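Local coordinates for acyl-CoA hydrolase (PDB 1Y7U), which probably hydrolyses the thioester bond of long-chain fatty acyl-CoA molecules, and binds coenzyme A and calcium ions, at residues A[24-29]-A[35-40]; A[56-61]-A[94-99]; A[101-106]-A[110-115]. One frame throughout, in Å; residues are numbered along the deposited sequence.

Interaction 1: residues A[24-29]-A[35-40]; sequences SRVFPT and NTLFGG. With COA (coenzyme A), chain J.
Val26 and Leu37 meet where strand 20-25, an outermost strand of the hotdog sheet within this chain, gives way to the loop that leads into the central helix, 39-58. This apolar contact is made by one methyl from each side, Val26 CG1 lying 3.9 Å from Leu37 CD2. With CG1 anti to the backbone N (chi1 179°), Val26 holds that methyl out toward the incoming loop, and Leu31 packs on the same valine from the intervening loop.

The second kind sets a carbonyl oxygen against a ring edge. Phe38, at the N-cap position of helix 39-58, turns the edge of its ring to the backbone of Thr29, with the carbonyl oxygen near the ring plane and CE1 as the nearest atom at 3.8 Å. Arg25 of a neighbouring subunit also packs on this ring, so the intrachain contact lies at a subunit interface.

Ligand binding supplies the third kind. While the tip of Leu37 reaches Val26, Thr36 turns away, toward coenzyme A, most of whose other hydrogen bonds come from a neighbouring subunit; the ligand therefore lies between chains. The hydroxyl, anti to the threonine's own backbone N (chi1 -178°), donates to the pantetheine amide oxygen, Thr36 OG1 to O5P of coenzyme A, at 3.1 Å.

Interaction 2: residues A[56-61]-A[94-99]; sequences RHSRKE and TSMEVF. With COA (coenzyme A), chain F.
Met96, modelled as selenomethionine, reaches from the sheet of the hotdog fold to the C-terminal end of the helix wrapped by that sheet, meeting His57 and Ser58 in the last turn of helix 39-58. Its CB leaves strand 95-105 toward the helix. CG follows between the backbone N and the carbonyl carbon (chi1 43°), and the chain runs on to the selenium, which comes 3.9 Å from Ser58 CB. The same atom, Met96 SE, lies 5.0 Å from the centroid of the His57 imidazole and 57° off the ring normal, an oblique sulfur-aromatic type of approach. A bend at the last torsion sends the terminal CE to the CB, CG and CD2 side of His57, where the modelled separations are too short to be trusted in detail. The methionine and histidine chains run antiparallel as they pass, and Val88 of the adjacent strand touches both.

Polar ends on the helix are satisfied away from Met96. His57 NE2 is hydrogen-bonded to the carbonyl oxygen of Pro135, while Ser58 OG bonds back to the carbonyl of Ala54 within the helix.

The residues leading into the strand have another task. Just before Met96, Thr94 and Ser95 belong to the coenzyme A pocket and grip the 3'-phosphate of the ligand. Thr94 N donates to two of its oxygens, and Ser95 N joins it on one of them, so that a pair of neighbouring amides converges on O7A. One residue beyond this phosphate grip, Met96 is buried against the helix. Ser95 OG also approaches this phosphate, lying 2.7 Å from O7A of coenzyme A.

Interaction 3: residues A[101-106]-A[110-115]; sequences KVVSEY and GEKRIA. With SO4 (sulfate ion), chain E.
Gly110 opens the returning segment by donating its backbone N to Tyr106 O at 2.9 Å, closing the turn between the strands. Its positive phi, 100°, suits a residue without a side chain, since a CB here would press on the preceding carbonyl. Glu111 follows with a straighter bond: its carbonyl oxygen accepts from Tyr106 N at 3.0 Å, with an N-H...O angle of 168°.

Lys112 pairs with Glu105 in a non-hydrogen-bonded position. Both extended chains leave the sheet together and pack along their methylenes, Lys112 CG lying 4.0 Å from Glu105 CG, yet the charged ends stay apart; the carboxylate instead forms a salt bridge with Arg56 of a neighbouring subunit. These pairs belong to an antiparallel beta hairpin, 95-105 with 112-125, within the hotdog sheet.

Arg113 stands opposite Ser104 in a hydrogen-bonded pair. Ser104 N donates to Arg113 O at 3.0 Å, whereas the return bond from Arg113 N to Ser104 O is weak. The guanidinium meets a sulfate at its edge, NH2 donating to sulfate O4 at 2.9 Å; Arg77 binds the same anion, probably acquired from the crystallisation liquor.

Ile114 shares the Glu105 and Lys112 face with its partner Val103, bringing CB to 4.4 Å from Val103 CG2. Finally, Ala115 N donates to Val102 O at 2.8 Å.

Interactions 1 and 2 show how one hotdog domain distributes its ligand-binding parts; interaction 3 is the hairpin, with the Ala115 side chain about 5 Å from a bound coenzyme A. Along the chain the three come in series, and each reaches the same five-stranded antiparallel sheet. Interactions 1 and 2 lie at the two ends of helix 39-58, their centres about 28 Å apart on opposite sides of the chain's centre. Interactions 2 and 3 share strand 95-105, with centres about 26 Å apart, whereas interactions 1 and 3 lie on the same side, about 14 Å between centres. Separate coenzyme A molecules are bound at interactions 1 and 2, each also held by another subunit. One chain therefore contributes complementary parts to two intersubunit sites.

Interaction 1: residues A[24-29]-A[35-40]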
loop_
_atom_site.group_PDB
_atom_site.type_symbol
_atom_site.label_atom_id
_atom_site.label_comp_id
_atom_site.label_asym_id
_atom_site.label_seq_id
_atom_site.Cartn_x
_atom_site.Cartn_y
_atom_site.Cartn_z
ATOM N N SER A 24 5.883 -2.523 15.366
ATOM C CA SER A 24 6.138 -1.865 14.100
ATOM C C SER A 24 6.777 -0.508 14.249
ATOM O O SER A 24 6.842 0.060 15.336
ATOM C CB SER A 24 4.839 -1.692 13.317
ATOM O OG SER A 24 4.290 -2.944 12.956
ATOM N N ARG A 25 7.238 0.001 13.117
ATOM C CA ARG A 25 7.857 1.305 13.022
ATOM C C ARG A 25 6.691 2.255 12.731
ATOM O O ARG A 25 5.625 1.817 12.307
ATOM C CB ARG A 25 8.848 1.292 11.853
ATOM C CG ARG A 25 10.076 2.134 12.042
ATOM C CD ARG A 25 11.083 1.866 10.944
ATOM N NE ARG A 25 12.242 2.741 11.075
ATOM C CZ ARG A 25 12.264 4.021 10.705
ATOM N NH1 ARG A 25 11.191 4.598 10.164
ATOM N NH2 ARG A 25 13.363 4.737 10.899
ATOM N N VAL A 26 6.871 3.546 12.971
ATOM C CA VAL A 26 5.805 4.495 12.685
ATOM C C VAL A 26 6.104 5.216 11.372
ATOM O O VAL A 26 6.920 6.133 11.331
ATOM C CB VAL A 26 5.668 5.527 13.811
ATOM C CG1 VAL A 26 4.561 6.511 13.482
ATOM C CG2 VAL A 26 5.381 4.821 15.116
ATOM N N PHE A 27 5.444 4.795 10.298
ATOM C CA PHE A 27 5.653 5.399 8.987
ATOM C C PHE A 27 4.913 6.719 8.773
ATOM O O PHE A 27 3.792 6.896 9.242
ATOM C CB PHE A 27 5.261 4.410 7.895
ATOM C CG PHE A 27 6.009 3.117 7.967
ATOM C CD1 PHE A 27 5.612 2.116 8.851
ATOM C CD2 PHE A 27 7.140 2.911 7.184
ATOM C CE1 PHE A 27 6.334 0.926 8.955
ATOM C CE2 PHE A 27 7.868 1.724 7.284
ATOM C CZ PHE A 27 7.464 0.732 8.171
ATOM N N PRO A 28 5.535 7.658 8.040
ATOM C CA PRO A 28 4.960 8.973 7.748
ATOM C C PRO A 28 3.538 8.939 7.194
ATOM O O PRO A 28 2.715 9.779 7.540
ATOM C CB PRO A 28 5.960 9.564 6.764
ATOM C CG PRO A 28 6.507 8.359 6.076
ATOM C CD PRO A 28 6.750 7.448 7.234
ATOM N N THR A 29 3.257 7.971 6.332
ATOM C CA THR A 29 1.927 7.821 5.740
ATOM C C THR A 29 0.819 7.884 6.786
ATOM O O THR A 29 -0.209 8.524 6.584
ATOM C CB THR A 29 1.776 6.457 5.049
ATOM O OG1 THR A 29 2.878 6.242 4.156
ATOM C CG2 THR A 29 0.461 6.395 4.292
ATOM N N ASN A 35 2.038 15.167 13.805
ATOM C CA ASN A 35 3.024 14.122 14.038
ATOM C C ASN A 35 2.539 13.134 15.092
ATOM O O ASN A 35 3.175 12.928 16.121
ATOM C CB ASN A 35 4.370 14.714 14.463
ATOM C CG ASN A 35 5.399 13.644 14.794
ATOM O OD1 ASN A 35 5.620 12.713 14.015
ATOM N ND2 ASN A 35 6.033 13.772 15.953
ATOM N N THR A 36 1.381 12.550 14.836
ATOM C CA THR A 36 0.819 11.544 15.714
ATOM C C THR A 36 -0.007 10.668 14.783
ATOM O O THR A 36 -0.533 11.147 13.776
ATOM C CB THR A 36 -0.074 12.148 16.822
ATOM O OG1 THR A 36 -0.561 11.094 17.667
ATOM C CG2 THR A 36 -1.252 12.883 16.223
ATOM N N LEU A 37 -0.085 9.383 15.101
ATOM C CA LEU A 37 -0.829 8.445 14.281
ATOM C C LEU A 37 -2.298 8.803 14.179
ATOM O O LEU A 37 -2.857 9.444 15.072
ATOM C CB LEU A 37 -0.731 7.044 14.869
ATOM C CG LEU A 37 0.534 6.202 14.730
ATOM C CD1 LEU A 37 0.356 4.954 15.581
ATOM C CD2 LEU A 37 0.770 5.825 13.266
ATOM N N PHE A 38 -2.914 8.396 13.073
ATOM C CA PHE A 38 -4.335 8.599 12.902
ATOM C C PHE A 38 -4.911 7.521 13.819
ATOM O O PHE A 38 -4.336 6.439 13.939
ATOM C CB PHE A 38 -4.762 8.312 11.471
ATOM C CG PHE A 38 -4.357 9.364 10.495
ATOM C CD1 PHE A 38 -3.262 9.178 9.658
ATOM C CD2 PHE A 38 -5.089 10.541 10.386
ATOM C CE1 PHE A 38 -2.903 10.146 8.726
ATOM C CE2 PHE A 38 -4.732 11.513 9.456
ATOM C CZ PHE A 38 -3.638 11.312 8.624
ATOM N N GLY A 39 -6.024 7.809 14.476
ATOM C CA GLY A 39 -6.603 6.813 15.354
ATOM C C GLY A 39 -6.885 5.546 14.577
ATOM O O GLY A 39 -6.707 4.438 15.081
ATOM N N GLY A 40 -7.317 5.714 13.334
ATOM C CA GLY A 40 -7.625 4.569 12.499
ATOM C C GLY A 40 -6.487 3.569 12.380
ATOM O O GLY A 40 -6.698 2.361 12.480
HETATM N N1A COA J . -12.198 11.417 24.847
HETATM C C2A COA J . -12.888 12.451 24.413
HETATM N N3A COA J . -12.439 13.644 24.723
HETATM C C4A COA J . -11.385 13.815 25.443
HETATM C C5A COA J . -10.699 12.798 25.845
HETATM C C6A COA J . -11.108 11.590 25.552
HETATM N N6A COA J . -10.465 10.541 25.932
HETATM N N7A COA J . -9.702 13.223 26.492
HETATM C C8A COA J . -9.757 14.506 26.455
HETATM N N9A COA J . -10.813 14.914 25.813
HETATM C C1B COA J . -11.333 16.270 25.609
HETATM C C2B COA J . -11.714 16.951 26.838
HETATM O O2B COA J . -13.036 16.697 27.017
HETATM C C3B COA J . -11.662 18.349 26.440
HETATM O O3B COA J . -12.817 18.598 25.745
HETATM P P3B COA J . -13.511 19.955 25.745
HETATM O O7A COA J . -14.388 20.102 24.706
HETATM O O8A COA J . -12.584 20.976 25.754
HETATM O O9A COA J . -14.390 20.070 26.800
HETATM C C4B COA J . -10.426 18.364 25.650
HETATM O O4B COA J . -10.398 17.132 25.101
HETATM C C5B COA J . -9.285 18.147 26.574
HETATM O O5B COA J . -8.819 19.232 27.246
HETATM P P1A COA J . -7.533 18.962 27.900
HETATM O O1A COA J . -7.786 18.304 29.111
HETATM O O2A COA J . -6.871 20.203 27.961
HETATM O O3A COA J . -6.815 17.976 26.998
HETATM P P2A COA J . -5.790 16.966 27.530
HETATM O O4A COA J . -6.181 16.123 28.624
HETATM O O5A COA J . -4.414 17.299 27.383
HETATM O O6A COA J . -6.048 15.864 26.552
HETATM C CBP COA J . -5.721 15.065 24.294
HETATM C CCP COA J . -5.986 16.202 25.229
HETATM C CDP COA J . -6.980 14.425 23.880
HETATM C CEP COA J . -5.179 15.800 23.161
HETATM C CAP COA J . -4.729 13.999 24.682
HETATM O OAP COA J . -5.427 12.991 25.278
HETATM C C9P COA J . -4.031 13.369 23.549
HETATM O O9P COA J . -3.105 14.030 22.804
HETATM N N8P COA J . -4.357 12.175 23.280
HETATM C C7P COA J . -3.806 11.519 22.182
HETATM C C6P COA J . -4.586 11.598 20.909
HETATM C C5P COA J . -3.745 11.204 19.779
HETATM O O5P COA J . -3.034 11.963 19.276
HETATM N N4P COA J . -3.767 10.010 19.401
HETATM C C3P COA J . -4.152 9.561 18.138
HETATM C C2P COA J . -3.676 8.152 18.069
HETATM S S1P COA J . -2.232 7.892 19.038
#

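Interaction 2: residues A[56-61]-A[94-99]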
loop_
_atom_site.group_PDB
_atom_site.type_symbol
_atom_site.label_atom_id
_atom_site.label_comp_id
_atom_site.label_asym_id
_atom_site.label_seq_id
_atom_site.Cartn_x
_atom_site.Cartn_y
_atom_site.Cartn_z
ATOM N N ARG A 56 -6.170 -18.366 16.247
ATOM C CA ARG A 56 -5.232 -19.274 16.892
ATOM C C ARG A 56 -5.967 -20.084 17.959
ATOM O O ARG A 56 -5.766 -21.290 18.096
ATOM C CB ARG A 56 -4.080 -18.508 17.539
ATOM C CG ARG A 56 -2.876 -18.379 16.645
ATOM C CD ARG A 56 -1.709 -17.729 17.356
ATOM N NE ARG A 56 -0.540 -17.702 16.484
ATOM C CZ ARG A 56 0.578 -17.020 16.726
ATOM N NH1 ARG A 56 0.693 -16.290 17.829
ATOM N NH2 ARG A 56 1.582 -17.069 15.856
ATOM N N HIS A 57 -6.831 -19.411 18.706
ATOM C CA HIS A 57 -7.591 -20.048 19.770
ATOM C C HIS A 57 -8.650 -20.973 19.201
ATOM O O HIS A 57 -8.727 -22.141 19.567
ATOM C CB HIS A 57 -8.258 -18.978 20.637
ATOM C CG HIS A 57 -9.102 -19.523 21.754
ATOM N ND1 HIS A 57 -8.639 -19.644 23.046
ATOM C CD2 HIS A 57 -10.393 -19.938 21.774
ATOM C CE1 HIS A 57 -9.610 -20.105 23.816
ATOM N NE2 HIS A 57 -10.684 -20.292 23.069
ATOM N N SER A 58 -9.455 -20.447 18.291
ATOM C CA SER A 58 -10.543 -21.209 17.697
ATOM C C SER A 58 -10.153 -22.151 16.569
ATOM O O SER A 58 -10.882 -23.100 16.280
ATOM C CB SER A 58 -11.589 -20.255 17.155
ATOM O OG SER A 58 -11.054 -19.587 16.035
ATOM N N ARG A 59 -9.024 -21.886 15.920
ATOM C CA ARG A 59 -8.581 -22.703 14.796
ATOM C C ARG A 59 -9.717 -22.692 13.777
ATOM O O ARG A 59 -9.875 -23.625 12.995
ATOM C CB ARG A 59 -8.299 -24.139 15.240
ATOM C CG ARG A 59 -7.469 -24.253 16.505
ATOM C CD ARG A 59 -5.985 -24.482 16.251
ATOM N NE ARG A 59 -5.334 -23.362 15.583
ATOM C CZ ARG A 59 -4.142 -22.879 15.926
ATOM N NH1 ARG A 59 -3.472 -23.413 16.941
ATOM N NH2 ARG A 59 -3.608 -21.876 15.241
ATOM N N LYS A 60 -10.519 -21.631 13.814
ATOM C CA LYS A 60 -11.638 -21.462 12.889
ATOM C C LYS A 60 -11.464 -20.134 12.171
ATOM O O LYS A 60 -10.642 -19.308 12.568
ATOM C CB LYS A 60 -12.979 -21.436 13.629
ATOM C CG LYS A 60 -13.371 -22.733 14.284
ATOM C CD LYS A 60 -13.705 -23.800 13.263
ATOM C CE LYS A 60 -13.959 -25.132 13.959
ATOM N NZ LYS A 60 -14.306 -26.231 13.011
ATOM N N GLU A 61 -12.239 -19.938 11.110
ATOM C CA GLU A 61 -12.187 -18.698 10.355
ATOM C C GLU A 61 -13.096 -17.735 11.111
ATOM O O GLU A 61 -14.307 -17.925 11.149
ATOM C CB GLU A 61 -12.709 -18.921 8.934
ATOM C CG GLU A 61 -13.069 -20.368 8.620
ATOM C CD GLU A 61 -13.437 -20.583 7.163
ATOM O OE1 GLU A 61 -12.588 -20.310 6.291
ATOM O OE2 GLU A 61 -14.573 -21.026 6.890
ATOM N N THR A 94 -19.841 -19.435 21.230
ATOM C CA THR A 94 -19.439 -19.241 19.861
ATOM C C THR A 94 -18.524 -18.039 19.641
ATOM O O THR A 94 -17.832 -17.959 18.629
ATOM C CB THR A 94 -20.714 -19.111 19.008
ATOM O OG1 THR A 94 -20.807 -20.235 18.126
ATOM C CG2 THR A 94 -20.733 -17.814 18.237
ATOM N N SER A 95 -18.514 -17.109 20.588
ATOM C CA SER A 95 -17.695 -15.909 20.461
ATOM C C SER A 95 -16.571 -15.859 21.473
ATOM O O SER A 95 -16.535 -16.640 22.415
ATOM C CB SER A 95 -18.561 -14.670 20.640
ATOM O OG SER A 95 -19.108 -14.643 21.945
HETATM N N MSE A 96 -15.660 -14.915 21.277
HETATM C CA MSE A 96 -14.533 -14.754 22.178
HETATM C C MSE A 96 -14.118 -13.292 22.243
HETATM O O MSE A 96 -14.228 -12.565 21.258
HETATM C CB MSE A 96 -13.379 -15.625 21.696
HETATM C CG MSE A 96 -13.197 -15.565 20.202
HETATM SE SE MSE A 96 -12.454 -17.181 19.465
HETATM C CE MSE A 96 -10.802 -17.135 20.410
ATOM N N GLU A 97 -13.681 -12.848 23.415
ATOM C CA GLU A 97 -13.239 -11.474 23.567
ATOM C C GLU A 97 -11.738 -11.429 23.622
ATOM O O GLU A 97 -11.110 -12.083 24.453
ATOM C CB GLU A 97 -13.812 -10.835 24.816
ATOM C CG GLU A 97 -15.238 -10.414 24.654
ATOM C CD GLU A 97 -15.607 -9.347 25.638
ATOM O OE1 GLU A 97 -15.238 -8.181 25.406
ATOM O OE2 GLU A 97 -16.250 -9.672 26.656
ATOM N N VAL A 98 -11.164 -10.648 22.720
ATOM C CA VAL A 98 -9.727 -10.526 22.639
ATOM C C VAL A 98 -9.279 -9.191 23.190
ATOM O O VAL A 98 -9.750 -8.130 22.762
ATOM C CB VAL A 98 -9.258 -10.661 21.182
ATOM C CG1 VAL A 98 -7.742 -10.659 21.127
ATOM C CG2 VAL A 98 -9.825 -11.937 20.571
ATOM N N PHE A 99 -8.383 -9.252 24.163
ATOM C CA PHE A 99 -7.847 -8.044 24.765
ATOM C C PHE A 99 -6.693 -7.593 23.878
ATOM O O PHE A 99 -5.933 -8.420 23.358
ATOM C CB PHE A 99 -7.323 -8.326 26.171
ATOM C CG PHE A 99 -6.663 -7.150 26.811
ATOM C CD1 PHE A 99 -7.416 -6.049 27.216
ATOM C CD2 PHE A 99 -5.274 -7.103 26.951
ATOM C CE1 PHE A 99 -6.791 -4.909 27.754
ATOM C CE2 PHE A 99 -4.639 -5.970 27.487
ATOM C CZ PHE A 99 -5.401 -4.872 27.886
HETATM N N1A COA F . -21.091 -7.627 19.982
HETATM C C2A COA F . -20.514 -8.642 20.663
HETATM N N3A COA F . -20.892 -9.926 20.422
HETATM C C4A COA F . -21.821 -10.188 19.526
HETATM C C5A COA F . -22.375 -9.185 18.812
HETATM C C6A COA F . -22.016 -7.871 19.027
HETATM N N6A COA F . -22.285 -6.893 18.166
HETATM N N7A COA F . -23.244 -9.737 18.009
HETATM C C8A COA F . -23.228 -11.036 18.168
HETATM N N9A COA F . -22.370 -11.341 19.123
HETATM C C1B COA F . -22.029 -12.714 19.508
HETATM C C2B COA F . -22.665 -13.208 20.782
HETATM O O2B COA F . -21.732 -13.008 21.806
HETATM C C3B COA F . -22.908 -14.686 20.577
HETATM O O3B COA F . -21.989 -15.260 21.413
HETATM P P3B COA F . -21.999 -16.590 22.147
HETATM O O7A COA F . -20.682 -16.804 22.519
HETATM O O8A COA F . -22.427 -17.752 21.509
HETATM O O9A COA F . -22.681 -16.473 23.341
HETATM C C4B COA F . -22.467 -14.872 19.154
HETATM O O4B COA F . -22.560 -13.612 18.592
HETATM C C5B COA F . -23.328 -15.775 18.333
HETATM O O5B COA F . -24.271 -14.998 17.645
HETATM P P1A COA F . -25.614 -15.573 17.011
HETATM O O1A COA F . -26.808 -14.985 17.625
HETATM O O2A COA F . -25.697 -17.022 17.179
HETATM O O3A COA F . -25.673 -15.141 15.488
HETATM P P2A COA F . -25.390 -13.731 14.817
HETATM O O4A COA F . -25.990 -12.595 15.529
HETATM O O5A COA F . -25.944 -13.830 13.491
HETATM O O6A COA F . -23.817 -13.560 14.722
HETATM C CBP COA F . -23.063 -11.493 13.620
HETATM C CCP COA F . -23.073 -13.016 13.654
HETATM C CDP COA F . -24.316 -10.877 14.188
HETATM C CEP COA F . -21.903 -10.978 14.431
HETATM C CAP COA F . -23.190 -11.037 12.167
HETATM O OAP COA F . -24.431 -10.415 11.938
HETATM C C9P COA F . -22.062 -10.672 11.262
HETATM O O9P COA F . -21.625 -11.593 10.335
HETATM N N8P COA F . -21.519 -9.501 11.366
HETATM C C7P COA F . -20.126 -9.295 11.139
HETATM C C6P COA F . -19.512 -10.053 9.979
HETATM C C5P COA F . -18.325 -9.365 9.387
HETATM O O5P COA F . -18.006 -9.571 8.198
HETATM N N4P COA F . -17.674 -8.556 10.179
HETATM C C3P COA F . -16.908 -7.487 9.655
HETATM C C2P COA F . -17.833 -6.373 9.266
HETATM S S1P COA F . -17.898 -6.173 7.520
#

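Interaction 3: residues A[101-106]-A[110-115]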
loop_
_atom_site.group_PDB
_atom_site.type_symbol
_atom_site.label_atom_id
_atom_site.label_comp_id
_atom_site.label_asym_id
_atom_site.label_seq_id
_atom_site.Cartn_x
_atom_site.Cartn_y
_atom_site.Cartn_z
ATOM N N LYS A 101 -3.519 -4.660 23.604
ATOM C CA LYS A 101 -2.710 -3.687 24.301
ATOM C C LYS A 101 -1.778 -2.994 23.299
ATOM O O LYS A 101 -1.119 -3.653 22.497
ATOM C CB LYS A 101 -1.956 -4.471 25.361
ATOM C CG LYS A 101 -0.900 -3.787 26.132
ATOM C CD LYS A 101 -0.286 -4.853 27.003
ATOM C CE LYS A 101 1.012 -4.420 27.613
ATOM N NZ LYS A 101 1.552 -5.553 28.407
ATOM N N VAL A 102 -1.749 -1.665 23.324
ATOM C CA VAL A 102 -0.896 -0.908 22.412
ATOM C C VAL A 102 0.109 -0.072 23.204
ATOM O O VAL A 102 -0.265 0.810 23.977
ATOM C CB VAL A 102 -1.734 0.020 21.508
ATOM C CG1 VAL A 102 -0.830 0.806 20.586
ATOM C CG2 VAL A 102 -2.716 -0.803 20.694
ATOM N N VAL A 103 1.391 -0.349 22.989
ATOM C CA VAL A 103 2.459 0.341 23.693
ATOM C C VAL A 103 3.420 1.065 22.767
ATOM O O VAL A 103 3.953 0.475 21.835
ATOM C CB VAL A 103 3.276 -0.656 24.527
ATOM C CG1 VAL A 103 4.401 0.059 25.250
ATOM C CG2 VAL A 103 2.375 -1.361 25.503
ATOM N N SER A 104 3.644 2.346 23.030
ATOM C CA SER A 104 4.573 3.122 22.226
ATOM C C SER A 104 5.897 3.180 22.978
ATOM O O SER A 104 5.927 3.194 24.206
ATOM C CB SER A 104 4.033 4.534 21.976
ATOM O OG SER A 104 3.827 5.237 23.185
ATOM N N GLU A 105 6.998 3.203 22.242
ATOM C CA GLU A 105 8.305 3.228 22.867
ATOM C C GLU A 105 9.235 4.214 22.182
ATOM O O GLU A 105 9.407 4.163 20.959
ATOM C CB GLU A 105 8.901 1.833 22.812
ATOM C CG GLU A 105 10.333 1.748 23.242
ATOM C CD GLU A 105 10.886 0.366 23.023
ATOM O OE1 GLU A 105 12.103 0.172 23.220
ATOM O OE2 GLU A 105 10.096 -0.531 22.652
ATOM N N TYR A 106 9.830 5.111 22.970
ATOM C CA TYR A 106 10.750 6.101 22.426
ATOM C C TYR A 106 12.008 5.396 21.933
ATOM O O TYR A 106 12.618 4.616 22.664
ATOM C CB TYR A 106 11.136 7.125 23.480
ATOM C CG TYR A 106 11.676 8.384 22.869
ATOM C CD1 TYR A 106 10.817 9.330 22.329
ATOM C CD2 TYR A 106 13.043 8.619 22.796
ATOM C CE1 TYR A 106 11.302 10.486 21.727
ATOM C CE2 TYR A 106 13.544 9.773 22.197
ATOM C CZ TYR A 106 12.668 10.705 21.663
ATOM O OH TYR A 106 13.152 11.853 21.071
ATOM N N GLY A 110 13.677 4.742 25.388
ATOM C CA GLY A 110 13.323 3.388 25.756
ATOM C C GLY A 110 12.038 3.522 26.557
ATOM O O GLY A 110 11.362 2.537 26.844
ATOM N N GLU A 111 11.707 4.763 26.912
ATOM C CA GLU A 111 10.504 5.069 27.670
ATOM C C GLU A 111 9.297 4.448 26.985
ATOM O O GLU A 111 8.951 4.821 25.862
ATOM C CB GLU A 111 10.280 6.583 27.741
ATOM C CG GLU A 111 11.391 7.404 28.370
ATOM C CD GLU A 111 11.648 7.041 29.817
ATOM O OE1 GLU A 111 10.681 6.682 30.524
ATOM O OE2 GLU A 111 12.816 7.129 30.252
ATOM N N LYS A 112 8.655 3.494 27.647
ATOM C CA LYS A 112 7.466 2.871 27.083
ATOM C C LYS A 112 6.265 3.440 27.814
ATOM O O LYS A 112 6.406 4.063 28.862
ATOM C CB LYS A 112 7.470 1.363 27.308
ATOM C CG LYS A 112 8.592 0.613 26.675
ATOM C CD LYS A 112 8.426 -0.869 26.954
ATOM C CE LYS A 112 9.511 -1.687 26.271
ATOM N NZ LYS A 112 9.338 -3.153 26.523
ATOM N N ARG A 113 5.084 3.231 27.250
ATOM C CA ARG A 113 3.840 3.656 27.876
ATOM C C ARG A 113 2.695 3.154 27.034
ATOM O O ARG A 113 2.784 3.129 25.809
ATOM C CB ARG A 113 3.769 5.168 28.047
ATOM C CG ARG A 113 3.846 5.976 26.799
ATOM C CD ARG A 113 3.667 7.431 27.176
ATOM N NE ARG A 113 3.733 8.322 26.027
ATOM C CZ ARG A 113 3.521 9.632 26.095
ATOM N NH1 ARG A 113 3.227 10.199 27.258
ATOM N NH2 ARG A 113 3.609 10.377 25.001
ATOM N N ILE A 114 1.630 2.725 27.700
ATOM C CA ILE A 114 0.486 2.190 26.990
ATOM C C ILE A 114 -0.382 3.321 26.428
ATOM O O ILE A 114 -0.929 4.131 27.170
ATOM C CB ILE A 114 -0.308 1.184 27.904
ATOM C CG1 ILE A 114 -1.743 1.632 28.086
ATOM C CG2 ILE A 114 0.381 1.004 29.228
ATOM C CD1 ILE A 114 -2.583 1.392 26.854
ATOM N N ALA A 115 -0.478 3.370 25.098
ATOM C CA ALA A 115 -1.237 4.401 24.397
ATOM C C ALA A 115 -2.709 4.085 24.245
ATOM O O ALA A 115 -3.516 4.987 24.031
ATOM C CB ALA A 115 -0.635 4.647 23.028
HETATM S S SO4 E . 3.713 14.136 24.524
HETATM O O1 SO4 E . 4.524 13.460 23.455
HETATM O O2 SO4 E . 4.633 14.677 25.575
HETATM O O3 SO4 E . 2.912 15.230 23.878
HETATM O O4 SO4 E . 2.776 13.182 25.209
#